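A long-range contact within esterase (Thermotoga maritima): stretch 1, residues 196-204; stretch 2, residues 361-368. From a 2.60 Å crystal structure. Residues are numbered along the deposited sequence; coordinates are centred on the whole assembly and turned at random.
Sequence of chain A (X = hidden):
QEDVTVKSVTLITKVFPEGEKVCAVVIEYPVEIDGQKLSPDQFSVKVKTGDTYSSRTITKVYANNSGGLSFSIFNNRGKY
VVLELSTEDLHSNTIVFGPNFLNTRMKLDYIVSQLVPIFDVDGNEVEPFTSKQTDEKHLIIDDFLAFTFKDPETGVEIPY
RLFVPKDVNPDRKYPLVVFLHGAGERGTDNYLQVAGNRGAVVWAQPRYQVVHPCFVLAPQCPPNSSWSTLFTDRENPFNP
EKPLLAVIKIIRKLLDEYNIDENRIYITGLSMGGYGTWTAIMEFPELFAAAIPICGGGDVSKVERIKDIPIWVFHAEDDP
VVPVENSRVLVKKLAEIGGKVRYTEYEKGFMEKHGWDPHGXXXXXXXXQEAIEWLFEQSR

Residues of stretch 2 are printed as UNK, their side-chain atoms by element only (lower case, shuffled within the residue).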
# COMPACT_ATOMS: atom_id res chain seq x y z
N GLY A 196 -23.07 20.65 -18.46
CA GLY A 196 -21.70 20.94 -18.03
C GLY A 196 -21.52 20.98 -16.52
O GLY A 196 -20.44 20.69 -16.04
N ASN A 197 -22.59 21.30 -15.78
CA ASN A 197 -22.58 21.33 -14.30
C ASN A 197 -24.04 21.27 -13.76
O ASN A 197 -24.96 21.14 -14.56
CB ASN A 197 -21.86 22.57 -13.80
CG ASN A 197 -22.30 23.81 -14.54
OD1 ASN A 197 -21.47 24.55 -15.09
ND2 ASN A 197 -23.62 24.05 -14.56
N ARG A 198 -24.25 21.37 -12.45
CA ARG A 198 -25.57 21.13 -11.88
C ARG A 198 -26.36 22.44 -11.85
O ARG A 198 -27.40 22.57 -11.18
CB ARG A 198 -25.45 20.50 -10.47
CG ARG A 198 -25.25 18.94 -10.39
CD ARG A 198 -26.10 18.29 -9.25
NE ARG A 198 -26.52 16.90 -9.57
CZ ARG A 198 -26.06 15.76 -8.98
NH1 ARG A 198 -25.15 15.80 -7.98
NH2 ARG A 198 -26.52 14.55 -9.38
N GLY A 199 -25.88 23.43 -12.60
CA GLY A 199 -26.44 24.80 -12.58
C GLY A 199 -27.91 24.94 -12.92
O GLY A 199 -28.63 25.77 -12.34
N ALA A 200 -28.37 24.12 -13.86
CA ALA A 200 -29.77 24.20 -14.31
C ALA A 200 -30.60 23.17 -13.57
O ALA A 200 -31.70 23.41 -13.12
CB ALA A 200 -29.86 23.97 -15.82
N VAL A 201 -29.99 22.01 -13.41
CA VAL A 201 -30.66 20.79 -13.12
C VAL A 201 -30.96 20.62 -11.63
O VAL A 201 -31.96 20.02 -11.24
CB VAL A 201 -29.72 19.71 -13.69
CG1 VAL A 201 -29.24 18.73 -12.65
CG2 VAL A 201 -30.25 19.13 -15.00
N VAL A 202 -30.13 21.20 -10.77
CA VAL A 202 -30.35 21.07 -9.31
C VAL A 202 -31.77 21.54 -8.97
O VAL A 202 -32.51 20.86 -8.25
CB VAL A 202 -29.23 21.80 -8.49
CG1 VAL A 202 -29.22 23.31 -8.78
CG2 VAL A 202 -29.38 21.51 -7.02
N TRP A 203 -32.18 22.67 -9.56
CA TRP A 203 -33.47 23.23 -9.26
C TRP A 203 -34.54 22.27 -9.72
O TRP A 203 -35.68 22.35 -9.32
CB TRP A 203 -33.60 24.57 -9.93
CG TRP A 203 -32.31 25.39 -9.80
CD1 TRP A 203 -31.35 25.57 -10.77
CD2 TRP A 203 -31.86 26.12 -8.65
NE1 TRP A 203 -30.34 26.35 -10.28
CE2 TRP A 203 -30.63 26.70 -8.98
CE3 TRP A 203 -32.38 26.31 -7.36
CZ2 TRP A 203 -29.90 27.48 -8.07
CZ3 TRP A 203 -31.66 27.09 -6.46
CH2 TRP A 203 -30.44 27.66 -6.81
N ALA A 204 -34.16 21.31 -10.55
CA ALA A 204 -35.15 20.47 -11.17
C ALA A 204 -35.21 19.11 -10.52
O ALA A 204 -36.09 18.31 -10.83
CB ALA A 204 -34.91 20.37 -12.69
N UNK A 361 -15.88 26.96 -8.67
CA UNK A 361 -16.52 27.17 -7.38
C UNK A 361 -18.03 26.98 -7.45
O UNK A 361 -18.72 27.03 -6.43
o UNK A 361 -16.26 29.57 -7.73
c UNK A 361 -16.17 28.53 -6.78
N UNK A 362 -18.55 26.77 -8.66
CA UNK A 362 -19.99 26.54 -8.80
C UNK A 362 -20.37 25.16 -8.25
O UNK A 362 -21.52 24.91 -7.83
n UNK A 362 -18.78 24.22 -12.54
c UNK A 362 -19.57 25.91 -11.24
c UNK A 362 -16.70 27.74 -13.00
c UNK A 362 -17.80 27.62 -12.11
c UNK A 362 -16.89 25.43 -13.70
c UNK A 362 -17.98 25.30 -12.81
c UNK A 362 -16.27 26.65 -13.79
c UNK A 362 -18.44 26.39 -12.01
c UNK A 362 -20.41 26.70 -10.25
c UNK A 362 -19.74 24.58 -11.61
N UNK A 363 -19.37 24.27 -8.23
CA UNK A 363 -19.54 22.90 -7.72
C UNK A 363 -19.95 22.79 -6.24
O UNK A 363 -20.98 22.22 -5.94
c UNK A 363 -18.27 22.09 -7.99
c UNK A 363 -16.67 21.65 -9.97
c UNK A 363 -18.10 21.90 -9.51
c UNK A 363 -18.33 20.77 -7.22
N UNK A 364 -19.18 23.35 -5.30
CA UNK A 364 -19.78 23.26 -3.96
C UNK A 364 -21.01 24.11 -3.81
O UNK A 364 -21.86 23.83 -2.95
c UNK A 364 -17.68 24.39 -3.91
c UNK A 364 -18.70 23.83 -3.04
c UNK A 364 -17.86 23.98 -5.30
N UNK A 365 -21.11 25.17 -4.61
CA UNK A 365 -22.17 26.14 -4.41
C UNK A 365 -23.52 25.52 -4.70
O UNK A 365 -24.41 25.61 -3.88
o UNK A 365 -20.67 27.90 -4.88
c UNK A 365 -22.99 28.38 -5.07
c UNK A 365 -21.93 27.36 -5.27
N UNK A 366 -23.66 24.87 -5.86
CA UNK A 366 -24.90 24.19 -6.21
C UNK A 366 -25.17 22.97 -5.34
O UNK A 366 -26.29 22.44 -5.33
c UNK A 366 -26.03 26.13 -8.15
o UNK A 366 -25.47 28.70 -10.65
c UNK A 366 -25.12 25.13 -8.53
c UNK A 366 -24.31 25.37 -9.65
c UNK A 366 -25.00 23.87 -7.71
c UNK A 366 -25.34 27.52 -9.98
c UNK A 366 -24.41 26.58 -10.37
c UNK A 366 -26.13 27.31 -8.89
N UNK A 367 -24.17 22.57 -4.57
CA UNK A 367 -24.35 21.49 -3.59
C UNK A 367 -24.72 22.03 -2.19
O UNK A 367 -24.91 21.25 -1.25
o UNK A 367 -24.87 19.27 -6.37
o UNK A 367 -24.62 17.89 -4.68
c UNK A 367 -24.25 18.89 -5.33
c UNK A 367 -22.98 19.67 -4.86
c UNK A 367 -23.16 20.51 -3.57
N UNK A 368 -24.93 23.33 -2.07
CA UNK A 368 -25.25 23.93 -0.78
C UNK A 368 -26.77 24.09 -0.54
O UNK A 368 -27.43 24.98 -1.12
n UNK A 368 -23.57 26.76 0.89
o UNK A 368 -25.60 25.84 1.36
c UNK A 368 -24.55 25.28 -0.74
c UNK A 368 -24.61 25.96 0.61

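Position 361 carries two side-chain atoms, one carbon followed by one oxygen, and lies well out of reach of stretch 1. One carbon ending in a hydroxyl is serine, Ser 361.

Position 362 has ten side-chain atoms: a carbon, then fused five- and six-membered rings holding eight carbons and one nitrogen. Its CA-to-CB bond points toward stretch 1, and a carbon of the five-membered ring beside the nitrogen approaches CB of Asn 197. Only an indole fits, so this is Trp 362, and the pair is Asn 197 CB to Trp 362 CD1 at 3.7 Å. The approach is a packing contact in which Trp 362 packs against Asn 197.

Position 363 shows four carbons, forked at the first, with one arm two carbons long. Although its CA is 7.4 Å from the CA of Asn 197, the side chain points sideways and makes no contact with stretch 1. The fork and the longer arm make it isoleucine, Ile 363.

At position 364 three carbons close a ring onto the backbone N, out of reach of stretch 1. That ring is the signature of proline, Pro 364.

Position 365 has one carbon carrying an oxygen and a carbon, and it also misses stretch 1. This makes it threonine; its hydroxyl turns back along the helix, where Thr 365 OG1 donates to Ser 361 O at 2.6 Å.

Position 366 is the center of the contact. A single carbon leads to a six-carbon ring bearing one oxygen, and the CA-to-CB bond points toward stretch 1. The ring meets Arg 198, Gly 199, Val 202 and Trp 203. A phenol ring means tyrosine, Tyr 366. Gly 199 CA lies over one face, 3.9 Å from the centroid of the Tyr 366 ring, in a CH-pi contact. Farther along, Val 202 CG1 is 4.3 Å from Tyr 366 CD1, and Trp 203 CZ2 is 3.9 Å from Tyr 366 CE1.

Position 367 has three carbons, the third carrying two oxygens. Its CA-to-CB bond points sideways, but the end comes nearer, and one of the two oxygens of 367 lies 3.3 Å from Arg 198 CD. A carboxylate at the end of a two-carbon spacer is glutamate, and that oxygen is OE2. A long salt bridge joins Arg 198 NH1 and Glu 367 OE2 at 3.8 Å.

Position 368 has two carbons, the second carrying an oxygen and a nitrogen, and does not touch stretch 1. It is asparagine; Asn 368 caps a helix that begins just beyond the stretch.

Tyr 366 is the main piece, set against the turn of stretch 1, with Trp 362 and Glu 367 adding to it. No hydrogen bond crosses between the stretches, so packing does most of the work, with one long salt bridge alongside. Gly 199 CA itself packs on the ring, 3.5 Å from Tyr 366 CE2. The turn is braced from within, with Val 202 N donating to Arg 198 O at 3.1 Å and Trp 203 NE1 to Gly 199 O at 2.7 Å, the latter helping to hold the indole that meets Tyr 366.

Stretch 2 361-368: SWIPTYEN
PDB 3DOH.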